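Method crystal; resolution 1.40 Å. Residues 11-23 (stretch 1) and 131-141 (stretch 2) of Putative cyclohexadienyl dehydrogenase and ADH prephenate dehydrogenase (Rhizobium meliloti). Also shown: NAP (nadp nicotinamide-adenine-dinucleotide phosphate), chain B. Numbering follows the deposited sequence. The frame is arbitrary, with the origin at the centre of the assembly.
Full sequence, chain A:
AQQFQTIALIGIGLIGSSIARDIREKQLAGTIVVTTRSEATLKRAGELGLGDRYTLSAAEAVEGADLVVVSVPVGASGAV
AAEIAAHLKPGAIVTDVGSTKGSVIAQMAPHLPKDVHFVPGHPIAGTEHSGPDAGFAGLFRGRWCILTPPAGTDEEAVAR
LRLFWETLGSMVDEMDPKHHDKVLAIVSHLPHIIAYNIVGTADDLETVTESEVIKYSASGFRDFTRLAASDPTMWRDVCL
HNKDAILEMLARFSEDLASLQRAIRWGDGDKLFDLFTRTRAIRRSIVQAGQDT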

# COMPACT_ATOMS: atom_id res chain seq x y z
N GLY A 11 13.30 8.41 24.42
CA GLY A 11 12.25 7.88 23.58
C GLY A 11 12.55 6.41 23.25
O GLY A 11 13.66 6.07 22.83
N ILE A 12 11.58 5.55 23.48
CA ILE A 12 11.79 4.11 23.45
C ILE A 12 10.57 3.42 22.82
O ILE A 12 10.19 2.31 23.19
CB ILE A 12 12.19 3.59 24.87
CG1 ILE A 12 12.93 2.23 24.78
CG2 ILE A 12 11.02 3.62 25.82
CD1 ILE A 12 14.33 2.35 24.21
N GLY A 13 9.98 4.07 21.80
CA GLY A 13 8.93 3.45 21.04
C GLY A 13 9.46 2.58 19.90
O GLY A 13 10.49 1.91 20.04
N LEU A 14 8.78 2.60 18.75
CA LEU A 14 9.20 1.72 17.65
C LEU A 14 10.68 1.92 17.32
O LEU A 14 11.47 0.97 17.23
CB LEU A 14 8.38 1.98 16.40
CG LEU A 14 8.83 1.14 15.20
CD1 LEU A 14 8.48 -0.32 15.35
CD2 LEU A 14 8.18 1.67 13.94
N ILE A 15 11.03 3.18 17.05
CA ILE A 15 12.41 3.44 16.57
C ILE A 15 13.44 3.33 17.68
O ILE A 15 14.44 2.64 17.53
CB ILE A 15 12.49 4.80 15.82
CG1 ILE A 15 11.51 4.78 14.62
CG2 ILE A 15 13.92 5.11 15.44
CD1 ILE A 15 11.81 3.74 13.59
N GLY A 16 13.18 4.02 18.78
CA GLY A 16 14.13 3.92 19.89
C GLY A 16 14.34 2.50 20.41
O GLY A 16 15.49 2.09 20.70
N SER A 17 13.26 1.73 20.48
CA SER A 17 13.40 0.35 20.96
C SER A 17 14.05 -0.60 19.94
O SER A 17 14.63 -1.63 20.32
CB SER A 17 12.08 -0.24 21.45
OG SER A 17 11.24 -0.60 20.39
N SER A 18 13.87 -0.30 18.65
CA SER A 18 14.54 -1.06 17.61
C SER A 18 16.05 -0.79 17.66
O SER A 18 16.89 -1.71 17.55
CB SER A 18 13.92 -0.78 16.24
OG SER A 18 12.59 -1.28 16.20
N ILE A 19 16.39 0.47 17.87
CA ILE A 19 17.82 0.85 18.05
C ILE A 19 18.37 0.16 19.30
O ILE A 19 19.45 -0.44 19.26
CB ILE A 19 17.97 2.37 18.12
CG1 ILE A 19 17.59 3.00 16.76
CG2 ILE A 19 19.35 2.74 18.56
CD1 ILE A 19 17.54 4.50 16.77
N ALA A 20 17.63 0.18 20.38
CA ALA A 20 18.09 -0.50 21.59
C ALA A 20 18.39 -1.99 21.37
O ALA A 20 19.41 -2.49 21.80
CB ALA A 20 17.09 -0.33 22.73
N ARG A 21 17.49 -2.67 20.65
CA ARG A 21 17.66 -4.10 20.41
C ARG A 21 18.88 -4.34 19.52
O ARG A 21 19.62 -5.31 19.77
CB ARG A 21 16.39 -4.69 19.81
CG ARG A 21 15.25 -4.85 20.81
CD ARG A 21 14.00 -5.36 20.14
NE ARG A 21 12.84 -5.58 21.01
CZ ARG A 21 11.89 -4.69 21.28
NH1 ARG A 21 12.02 -3.43 20.89
NH2 ARG A 21 10.80 -5.03 21.96
N ASP A 22 19.09 -3.51 18.52
CA ASP A 22 20.27 -3.66 17.66
C ASP A 22 21.59 -3.39 18.41
O ASP A 22 22.59 -4.10 18.17
CB ASP A 22 20.20 -2.72 16.46
CG ASP A 22 19.24 -3.16 15.43
OD1 ASP A 22 18.92 -4.38 15.34
OD2 ASP A 22 18.82 -2.25 14.65
N ILE A 23 21.60 -2.37 19.27
CA ILE A 23 22.77 -2.10 20.08
C ILE A 23 23.10 -3.31 20.92
O ILE A 23 24.28 -3.70 21.00
CB ILE A 23 22.57 -0.84 20.98
CG1 ILE A 23 22.49 0.45 20.16
CG2 ILE A 23 23.66 -0.75 22.03
CD1 ILE A 23 21.91 1.61 20.97
N GLY A 131 5.38 2.05 20.06
CA GLY A 131 5.72 1.63 21.44
C GLY A 131 6.82 0.58 21.49
O GLY A 131 7.20 0.03 20.48
N PRO A 132 7.34 0.31 22.70
CA PRO A 132 8.48 -0.56 22.85
C PRO A 132 8.26 -1.98 22.44
O PRO A 132 9.22 -2.65 22.05
CB PRO A 132 8.85 -0.44 24.32
CG PRO A 132 7.63 0.05 25.02
CD PRO A 132 6.94 0.91 23.98
N ASP A 133 7.03 -2.47 22.55
CA ASP A 133 6.77 -3.84 22.17
C ASP A 133 6.74 -4.02 20.65
O ASP A 133 6.82 -5.14 20.16
CB ASP A 133 5.50 -4.34 22.81
CG ASP A 133 5.65 -4.54 24.33
OD1 ASP A 133 6.22 -5.56 24.74
OD2 ASP A 133 5.20 -3.67 25.12
N ALA A 134 6.60 -2.92 19.89
CA ALA A 134 6.57 -2.97 18.43
C ALA A 134 7.96 -3.09 17.79
O ALA A 134 8.05 -3.49 16.63
CB ALA A 134 5.90 -1.71 17.89
N GLY A 135 9.02 -2.71 18.50
CA GLY A 135 10.35 -2.71 17.93
C GLY A 135 10.92 -4.12 17.81
O GLY A 135 10.42 -5.06 18.45
N PHE A 136 11.97 -4.24 17.01
CA PHE A 136 12.62 -5.52 16.75
C PHE A 136 14.03 -5.29 16.19
O PHE A 136 14.31 -4.24 15.62
CB PHE A 136 11.79 -6.44 15.85
CG PHE A 136 11.43 -5.84 14.50
CD1 PHE A 136 10.28 -5.08 14.34
CD2 PHE A 136 12.25 -6.06 13.39
CE1 PHE A 136 9.96 -4.54 13.09
CE2 PHE A 136 11.93 -5.54 12.14
CZ PHE A 136 10.78 -4.77 11.99
N ALA A 137 14.92 -6.25 16.44
CA ALA A 137 16.22 -6.26 15.81
C ALA A 137 16.10 -6.48 14.32
O ALA A 137 15.36 -7.30 13.85
CB ALA A 137 17.11 -7.33 16.44
N GLY A 138 16.85 -5.71 13.57
CA GLY A 138 16.93 -5.89 12.13
C GLY A 138 16.05 -4.95 11.33
O GLY A 138 16.03 -5.04 10.12
N LEU A 139 15.38 -3.99 12.00
CA LEU A 139 14.52 -3.04 11.26
C LEU A 139 15.27 -2.24 10.21
O LEU A 139 14.70 -1.87 9.18
CB LEU A 139 13.81 -2.11 12.24
CG LEU A 139 12.95 -0.99 11.65
CD1 LEU A 139 11.77 -1.50 10.88
CD2 LEU A 139 12.45 -0.05 12.75
N PHE A 140 16.54 -1.94 10.48
CA PHE A 140 17.32 -1.05 9.64
C PHE A 140 18.14 -1.75 8.58
O PHE A 140 18.82 -1.10 7.80
CB PHE A 140 18.17 -0.14 10.53
CG PHE A 140 17.37 0.49 11.61
CD1 PHE A 140 16.45 1.50 11.31
CD2 PHE A 140 17.51 0.11 12.93
CE1 PHE A 140 15.67 2.07 12.33
CE2 PHE A 140 16.72 0.66 13.92
CZ PHE A 140 15.84 1.65 13.64
N ARG A 141 18.11 -3.09 8.56
CA ARG A 141 18.97 -3.86 7.63
C ARG A 141 18.50 -3.63 6.21
O ARG A 141 17.33 -3.84 5.90
CB ARG A 141 18.86 -5.35 7.97
CG ARG A 141 19.49 -5.76 9.28
CD ARG A 141 19.43 -7.28 9.56
PA NAP B . 6.42 5.86 19.13
O1A NAP B . 6.57 4.40 18.95
O2A NAP B . 5.09 6.49 19.32
O5B NAP B . 7.32 6.28 20.39
C5B NAP B . 7.21 7.60 20.93
C4B NAP B . 8.24 7.85 22.03
O4B NAP B . 8.27 9.25 22.30
C3B NAP B . 7.85 7.21 23.35
O3B NAP B . 9.00 6.97 24.16
C2B NAP B . 7.06 8.29 24.04
O2B NAP B . 7.13 8.20 25.43
C1B NAP B . 7.80 9.52 23.61
N9A NAP B . 7.05 10.81 23.61
C8A NAP B . 5.89 11.08 23.05
N7A NAP B . 5.51 12.32 23.17
C5A NAP B . 6.51 12.91 23.88
C6A NAP B . 6.70 14.23 24.35
N6A NAP B . 5.79 15.19 24.12
N1A NAP B . 7.82 14.48 25.00
C2A NAP B . 8.70 13.51 25.20
N3A NAP B . 8.60 12.26 24.82
C4A NAP B . 7.48 11.98 24.16
O3 NAP B . 7.18 6.65 17.96
PN NAP B . 8.30 6.24 16.89
O1N NAP B . 7.58 5.61 15.81
O2N NAP B . 9.41 5.56 17.54
O5D NAP B . 8.75 7.69 16.34
C5D NAP B . 9.75 8.46 16.98
C4D NAP B . 10.38 9.39 15.94
O4D NAP B . 10.84 8.61 14.87
C3D NAP B . 9.41 10.37 15.34
O3D NAP B . 10.04 11.63 15.20
C2D NAP B . 9.06 9.79 14.00
O2D NAP B . 8.72 10.81 13.10
C1D NAP B . 10.40 9.14 13.64
N1N NAP B . 10.33 7.98 12.75
C2N NAP B . 9.30 7.13 12.80
C3N NAP B . 9.23 6.04 11.96
C7N NAP B . 8.08 5.06 11.95
O7N NAP B . 7.93 4.36 10.99
N7N NAP B . 7.29 5.03 13.01
C4N NAP B . 10.26 5.84 11.08
C5N NAP B . 11.31 6.72 11.07
C6N NAP B . 11.33 7.81 11.89
P2B NAP B . 5.88 7.67 26.31
O1X NAP B . 5.37 6.44 25.63
O2X NAP B . 6.50 7.40 27.65
O3X NAP B . 4.81 8.75 26.35
O HOH W 1 18.73 -3.13 12.11
O HOH W 2 16.28 -2.76 14.58

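The apolar centre is built on Phe-140, whose CA-to-CB bond points toward the helix that begins at Leu-14. Its CE2 lies 3.8 Å from Ile-19 CG1, and its CZ lies 4.3 Å from Ile-15 CG2. Leu-139 extends this patch, its CD2 packing 3.9 Å from Ile-15 CD1; nearer the helix start, Leu-14 CD1 meets Ala-134 CB, also at 3.9 Å.

Where Gly-135 crosses the helix the fit is tight: its CA is 3.2 Å from Ser-18 OG, and a modelled CB would fall 2.0 Å from Ser-17 OG, a clash. Ser-18 OG works in both directions, donating to Leu-14 O (2.7 Å) and accepting from Phe-136 N (3.1 Å, 157°), so the loop is tied to a hydroxyl already anchored on its own helix.

Farther out, Arg-21 NH1 and NH2 both donate to Pro-132 O, at 3.1 and 2.9 Å. That acceptor lies near the guanidinium plane, as such a fork requires, whereas Gly-135 O sits over one face, 3.2 Å from Arg-21 CZ; its 3.3 Å approach to Arg-21 NH1 has too poor an angle for a hydrogen bond.

Asp-22 OD1 accepts from Gly-138 N (3.0 Å, 149°), while Asp-22 OD2 receives water 2 at 2.6 Å, which in turn accepts from Leu-139 N at 3.0 Å.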